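PDB 4V1T: LYND from Lyngbya aestuarii, which probably acts as an ATP-dependent YcaO cyclodehydratase, turning cysteine residues of precursor peptides into thiazolines during cyanobactin biosynthesis. Local coordinates for residues B[4-15]-B[45-57]. Sequence-based numbering, arbitrary orientation.
Sequences TPLLQIQPHFHV and LLNGQYTLEQIVE
Leu46 lies between Leu7 and Ile9 on the close-packed side of this contact, its CD2 3.9 Å from Leu7 CB and its CD1 3.8 Å from Ile9 CD1. The Ile9 and Leu46 side chains meet at a slant, whereas those of Leu7 and Leu52 run side by side, Leu7 CD1 reaching Leu52 CB at 4.1 Å. With CG anti to its carbonyl carbon (chi1 -61°), Leu7 sends CD1 to the start of helix 52-58, where Ile55 CD1 is also near. Leu72 of helix 65-78 packs against Leu7, Leu46 and Leu52, extending this apolar layer. Two backbone bonds join the segments: Leu7 N to Tyr50 O, nearly straight at 162°, and Ile9 N to Leu46 O, with the donor tilted off the carbonyl plane. Between them a water lies within hydrogen-bonding distance of Leu7 O and Leu45 O and accepts from Gly48 N, bridging the turn to the strand. Strand 6-9 is the middle of a three-stranded antiparallel sheet, flanked by the short, weakly bonded strand 50-51 and by 81-83, within the predicted winged helix-turn-helix domain. The side bearing Thr4, Asn47 and Gln49 is looser and exposed. Here the partly exposed Leu6 rests CD1 3.4 Å from Gly48 O, and Asn47 OD1 accepts from Gln49 N in an Asx turn. Thr51, buried beside them at the N-cap position, has OG1 beside its backbone N (chi1 -58°) and CG2 anti to it, which sets that methyl 3.5 Å from Pro5 O, while OG1 donates to Gln54 OE1 over 2.9 Å. A valine here would probably leave Gln54 OE1 without its hydroxyl donor and the amide freer to turn. Thr51 N also donates to Gln54 OE1, from well above the amide's carbonyl plane.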
loop_
_atom_site.group_PDB
_atom_site.type_symbol
_atom_site.label_atom_id
_atom_site.label_comp_id
_atom_site.label_asym_id
_atom_site.label_seq_id
_atom_site.Cartn_x
_atom_site.Cartn_y
_atom_site.Cartn_z
ATOM N N THR B 4 10.838 -48.865 14.425
ATOM C CA THR B 4 11.126 -48.180 15.693
ATOM C C THR B 4 11.278 -46.641 15.597
ATOM O O THR B 4 11.838 -46.029 16.508
ATOM C CB THR B 4 12.403 -48.774 16.343
ATOM O OG1 THR B 4 13.510 -48.649 15.445
ATOM C CG2 THR B 4 12.217 -50.252 16.682
ATOM N N PRO B 5 10.767 -45.999 14.518
ATOM C CA PRO B 5 10.832 -44.533 14.560
ATOM C C PRO B 5 9.744 -43.932 15.442
ATOM O O PRO B 5 8.685 -44.524 15.610
ATOM C CB PRO B 5 10.619 -44.130 13.100
ATOM C CG PRO B 5 9.787 -45.212 12.535
ATOM C CD PRO B 5 10.228 -46.473 13.227
ATOM N N LEU B 6 10.011 -42.760 15.996
ATOM C CA LEU B 6 9.056 -42.109 16.874
ATOM C C LEU B 6 8.037 -41.291 16.085
ATOM O O LEU B 6 8.394 -40.517 15.196
ATOM C CB LEU B 6 9.789 -41.221 17.871
ATOM C CG LEU B 6 10.723 -41.974 18.821
ATOM C CD1 LEU B 6 11.587 -40.988 19.585
ATOM C CD2 LEU B 6 9.929 -42.858 19.777
ATOM N N LEU B 7 6.763 -41.483 16.416
ATOM C CA LEU B 7 5.675 -40.751 15.786
ATOM C C LEU B 7 5.273 -39.560 16.635
ATOM O O LEU B 7 5.303 -39.615 17.860
ATOM C CB LEU B 7 4.468 -41.660 15.579
ATOM C CG LEU B 7 4.683 -42.878 14.689
ATOM C CD1 LEU B 7 3.432 -43.733 14.709
ATOM C CD2 LEU B 7 5.026 -42.454 13.268
ATOM N N GLN B 8 4.913 -38.469 15.978
ATOM C CA GLN B 8 4.413 -37.306 16.684
ATOM C C GLN B 8 3.646 -36.378 15.756
ATOM O O GLN B 8 3.973 -36.229 14.577
ATOM C CB GLN B 8 5.554 -36.534 17.355
ATOM C CG GLN B 8 6.522 -35.850 16.405
ATOM C CD GLN B 8 7.464 -34.875 17.110
ATOM O OE1 GLN B 8 7.290 -34.537 18.282
ATOM N NE2 GLN B 8 8.465 -34.415 16.383
ATOM N N ILE B 9 2.602 -35.767 16.299
ATOM C CA ILE B 9 1.993 -34.630 15.654
ATOM C C ILE B 9 3.068 -33.552 15.647
ATOM O O ILE B 9 3.788 -33.350 16.626
ATOM C CB ILE B 9 0.739 -34.136 16.383
ATOM C CG1 ILE B 9 -0.320 -35.242 16.450
ATOM C CG2 ILE B 9 0.158 -32.925 15.673
ATOM C CD1 ILE B 9 -0.790 -35.770 15.103
ATOM N N GLN B 10 3.189 -32.873 14.524
ATOM C CA GLN B 10 4.289 -31.942 14.337
ATOM C C GLN B 10 4.382 -30.939 15.470
ATOM O O GLN B 10 3.375 -30.359 15.860
ATOM C CB GLN B 10 4.200 -31.247 12.973
ATOM C CG GLN B 10 2.815 -30.879 12.461
ATOM C CD GLN B 10 2.772 -30.951 10.945
ATOM O OE1 GLN B 10 3.418 -31.811 10.336
ATOM N NE2 GLN B 10 2.044 -30.039 10.323
ATOM N N PRO B 11 5.599 -30.753 16.007
ATOM C CA PRO B 11 5.808 -30.184 17.341
ATOM C C PRO B 11 5.555 -28.692 17.482
ATOM O O PRO B 11 5.682 -28.171 18.588
ATOM C CB PRO B 11 7.273 -30.507 17.628
ATOM C CG PRO B 11 7.909 -30.574 16.297
ATOM C CD PRO B 11 6.874 -31.152 15.382
ATOM N N HIS B 12 5.189 -28.012 16.400
ATOM C CA HIS B 12 4.893 -26.589 16.502
ATOM C C HIS B 12 3.456 -26.399 16.985
ATOM O O HIS B 12 3.056 -25.301 17.347
ATOM C CB HIS B 12 5.148 -25.872 15.171
ATOM C CG HIS B 12 4.206 -26.248 14.070
ATOM N ND1 HIS B 12 2.992 -25.629 13.894
ATOM C CD2 HIS B 12 4.314 -27.151 13.066
ATOM C CE1 HIS B 12 2.385 -26.140 12.840
ATOM N NE2 HIS B 12 3.170 -27.064 12.317
ATOM N N PHE B 13 2.692 -27.489 17.009
ATOM C CA PHE B 13 1.331 -27.464 17.523
ATOM C C PHE B 13 1.280 -27.749 19.019
ATOM O O PHE B 13 1.921 -28.670 19.509
ATOM C CB PHE B 13 0.460 -28.485 16.796
ATOM C CG PHE B 13 0.070 -28.076 15.406
ATOM C CD1 PHE B 13 -0.459 -26.814 15.163
ATOM C CD2 PHE B 13 0.231 -28.950 14.338
ATOM C CE1 PHE B 13 -0.808 -26.432 13.881
ATOM C CE2 PHE B 13 -0.119 -28.574 13.057
ATOM C CZ PHE B 13 -0.635 -27.311 12.826
ATOM N N HIS B 14 0.523 -26.936 19.737
ATOM C CA HIS B 14 0.086 -27.290 21.079
ATOM C C HIS B 14 -1.205 -28.101 20.940
ATOM O O HIS B 14 -2.178 -27.639 20.340
ATOM C CB HIS B 14 -0.135 -26.042 21.929
ATOM C CG HIS B 14 -0.923 -26.292 23.172
ATOM N ND1 HIS B 14 -0.546 -27.218 24.119
ATOM C CD2 HIS B 14 -2.074 -25.741 23.622
ATOM C CE1 HIS B 14 -1.431 -27.228 25.099
ATOM N NE2 HIS B 14 -2.371 -26.341 24.822
ATOM N N VAL B 15 -1.198 -29.312 21.481
ATOM C CA VAL B 15 -2.332 -30.215 21.378
ATOM C C VAL B 15 -3.271 -30.029 22.567
ATOM O O VAL B 15 -2.876 -30.221 23.714
ATOM C CB VAL B 15 -1.855 -31.688 21.318
ATOM C CG1 VAL B 15 -3.045 -32.648 21.343
ATOM C CG2 VAL B 15 -1.032 -31.915 20.065
ATOM N N LEU B 45 -0.844 -39.679 22.618
ATOM C CA LEU B 45 0.256 -40.636 22.459
ATOM C C LEU B 45 1.136 -40.315 21.248
ATOM O O LEU B 45 2.027 -41.095 20.897
ATOM C CB LEU B 45 -0.287 -42.062 22.330
ATOM C CG LEU B 45 -1.289 -42.506 23.403
ATOM C CD1 LEU B 45 -1.657 -43.965 23.214
ATOM C CD2 LEU B 45 -0.750 -42.264 24.811
ATOM N N LEU B 46 0.872 -39.178 20.611
ATOM C CA LEU B 46 1.650 -38.718 19.475
ATOM C C LEU B 46 2.422 -37.459 19.854
ATOM O O LEU B 46 2.415 -36.472 19.139
ATOM C CB LEU B 46 0.732 -38.450 18.284
ATOM C CG LEU B 46 0.014 -39.668 17.699
ATOM C CD1 LEU B 46 -0.949 -39.229 16.613
ATOM C CD2 LEU B 46 1.023 -40.655 17.131
ATOM N N ASN B 47 3.082 -37.508 21.002
ATOM C CA ASN B 47 3.846 -36.376 21.502
ATOM C C ASN B 47 5.345 -36.561 21.283
ATOM O O ASN B 47 6.129 -35.670 21.579
ATOM C CB ASN B 47 3.552 -36.156 22.985
ATOM C CG ASN B 47 3.805 -37.393 23.822
ATOM O OD1 ASN B 47 4.302 -38.409 23.328
ATOM N ND2 ASN B 47 3.450 -37.319 25.101
ATOM N N GLY B 48 5.734 -37.726 20.770
ATOM C CA GLY B 48 7.120 -38.003 20.437
ATOM C C GLY B 48 7.795 -39.043 21.315
ATOM O O GLY B 48 8.949 -39.395 21.071
ATOM N N GLN B 49 7.087 -39.536 22.332
ATOM C CA GLN B 49 7.641 -40.534 23.256
ATOM C C GLN B 49 7.301 -41.968 22.839
ATOM O O GLN B 49 7.662 -42.912 23.537
ATOM C CB GLN B 49 7.122 -40.311 24.686
ATOM C CG GLN B 49 7.158 -38.875 25.192
ATOM C CD GLN B 49 6.561 -38.738 26.587
ATOM O OE1 GLN B 49 5.498 -39.290 26.881
ATOM N NE2 GLN B 49 7.243 -37.998 27.450
ATOM N N TYR B 50 6.617 -42.132 21.707
ATOM C CA TYR B 50 6.053 -43.437 21.338
ATOM C C TYR B 50 6.331 -43.847 19.899
ATOM O O TYR B 50 6.242 -43.040 18.972
ATOM C CB TYR B 50 4.540 -43.431 21.548
ATOM C CG TYR B 50 4.098 -43.215 22.978
ATOM C CD1 TYR B 50 3.948 -41.933 23.494
ATOM C CD2 TYR B 50 3.819 -44.289 23.804
ATOM C CE1 TYR B 50 3.536 -41.733 24.796
ATOM C CE2 TYR B 50 3.410 -44.101 25.105
ATOM C CZ TYR B 50 3.269 -42.820 25.594
ATOM O OH TYR B 50 2.860 -42.626 26.888
ATOM N N THR B 51 6.678 -45.120 19.739
ATOM C CA THR B 51 6.707 -45.788 18.445
ATOM C C THR B 51 5.307 -46.351 18.196
ATOM O O THR B 51 4.501 -46.442 19.127
ATOM C CB THR B 51 7.749 -46.927 18.430
ATOM O OG1 THR B 51 9.042 -46.396 18.743
ATOM C CG2 THR B 51 7.832 -47.609 17.079
ATOM N N LEU B 52 5.006 -46.705 16.948
ATOM C CA LEU B 52 3.751 -47.369 16.616
ATOM C C LEU B 52 3.530 -48.584 17.508
ATOM O O LEU B 52 2.467 -48.744 18.098
ATOM C CB LEU B 52 3.741 -47.797 15.146
ATOM C CG LEU B 52 2.486 -48.549 14.671
ATOM C CD1 LEU B 52 1.271 -47.636 14.704
ATOM C CD2 LEU B 52 2.690 -49.114 13.276
ATOM N N GLU B 53 4.546 -49.428 17.604
ATOM C CA GLU B 53 4.482 -50.625 18.430
ATOM C C GLU B 53 3.976 -50.282 19.827
ATOM O O GLU B 53 3.094 -50.948 20.365
ATOM C CB GLU B 53 5.860 -51.288 18.503
ATOM C CG GLU B 53 6.407 -51.720 17.150
ATOM C CD GLU B 53 7.839 -52.200 17.230
ATOM O OE1 GLU B 53 8.459 -52.051 18.301
ATOM O OE2 GLU B 53 8.345 -52.724 16.215
ATOM N N GLN B 54 4.521 -49.213 20.395
ATOM C CA GLN B 54 4.193 -48.819 21.759
ATOM C C GLN B 54 2.762 -48.303 21.898
ATOM O O GLN B 54 2.114 -48.539 22.912
ATOM C CB GLN B 54 5.180 -47.761 22.243
ATOM C CG GLN B 54 6.569 -48.310 22.517
ATOM C CD GLN B 54 7.628 -47.235 22.452
ATOM O OE1 GLN B 54 8.243 -47.029 21.410
ATOM N NE2 GLN B 54 7.830 -46.526 23.555
ATOM N N ILE B 55 2.281 -47.596 20.883
ATOM C CA ILE B 55 0.924 -47.059 20.886
ATOM C C ILE B 55 -0.103 -48.181 20.766
ATOM O O ILE B 55 -1.153 -48.136 21.408
ATOM C CB ILE B 55 0.703 -46.059 19.734
ATOM C CG1 ILE B 55 1.637 -44.848 19.890
ATOM C CG2 ILE B 55 -0.753 -45.579 19.696
ATOM C CD1 ILE B 55 1.805 -44.031 18.629
ATOM N N VAL B 56 0.204 -49.176 19.940
ATOM C CA VAL B 56 -0.703 -50.296 19.711
ATOM C C VAL B 56 -0.935 -51.097 20.996
ATOM O O VAL B 56 -2.046 -51.583 21.239
ATOM C CB VAL B 56 -0.169 -51.236 18.602
ATOM C CG1 VAL B 56 -1.033 -52.488 18.474
ATOM C CG2 VAL B 56 -0.120 -50.505 17.268
ATOM N N GLU B 57 0.112 -51.237 21.809
ATOM C CA GLU B 57 -0.012 -51.947 23.076
ATOM C C GLU B 57 -0.548 -51.009 24.157
ATOM O O GLU B 57 -1.319 -51.419 25.022
ATOM C CB GLU B 57 1.328 -52.573 23.490
ATOM C CG GLU B 57 2.148 -51.792 24.513
ATOM C CD GLU B 57 3.350 -52.580 25.008
ATOM O OE1 GLU B 57 3.552 -53.731 24.552
ATOM O OE2 GLU B 57 4.090 -52.051 25.867
HETATM O O HOH W 1 4.576 -40.362 20.297
#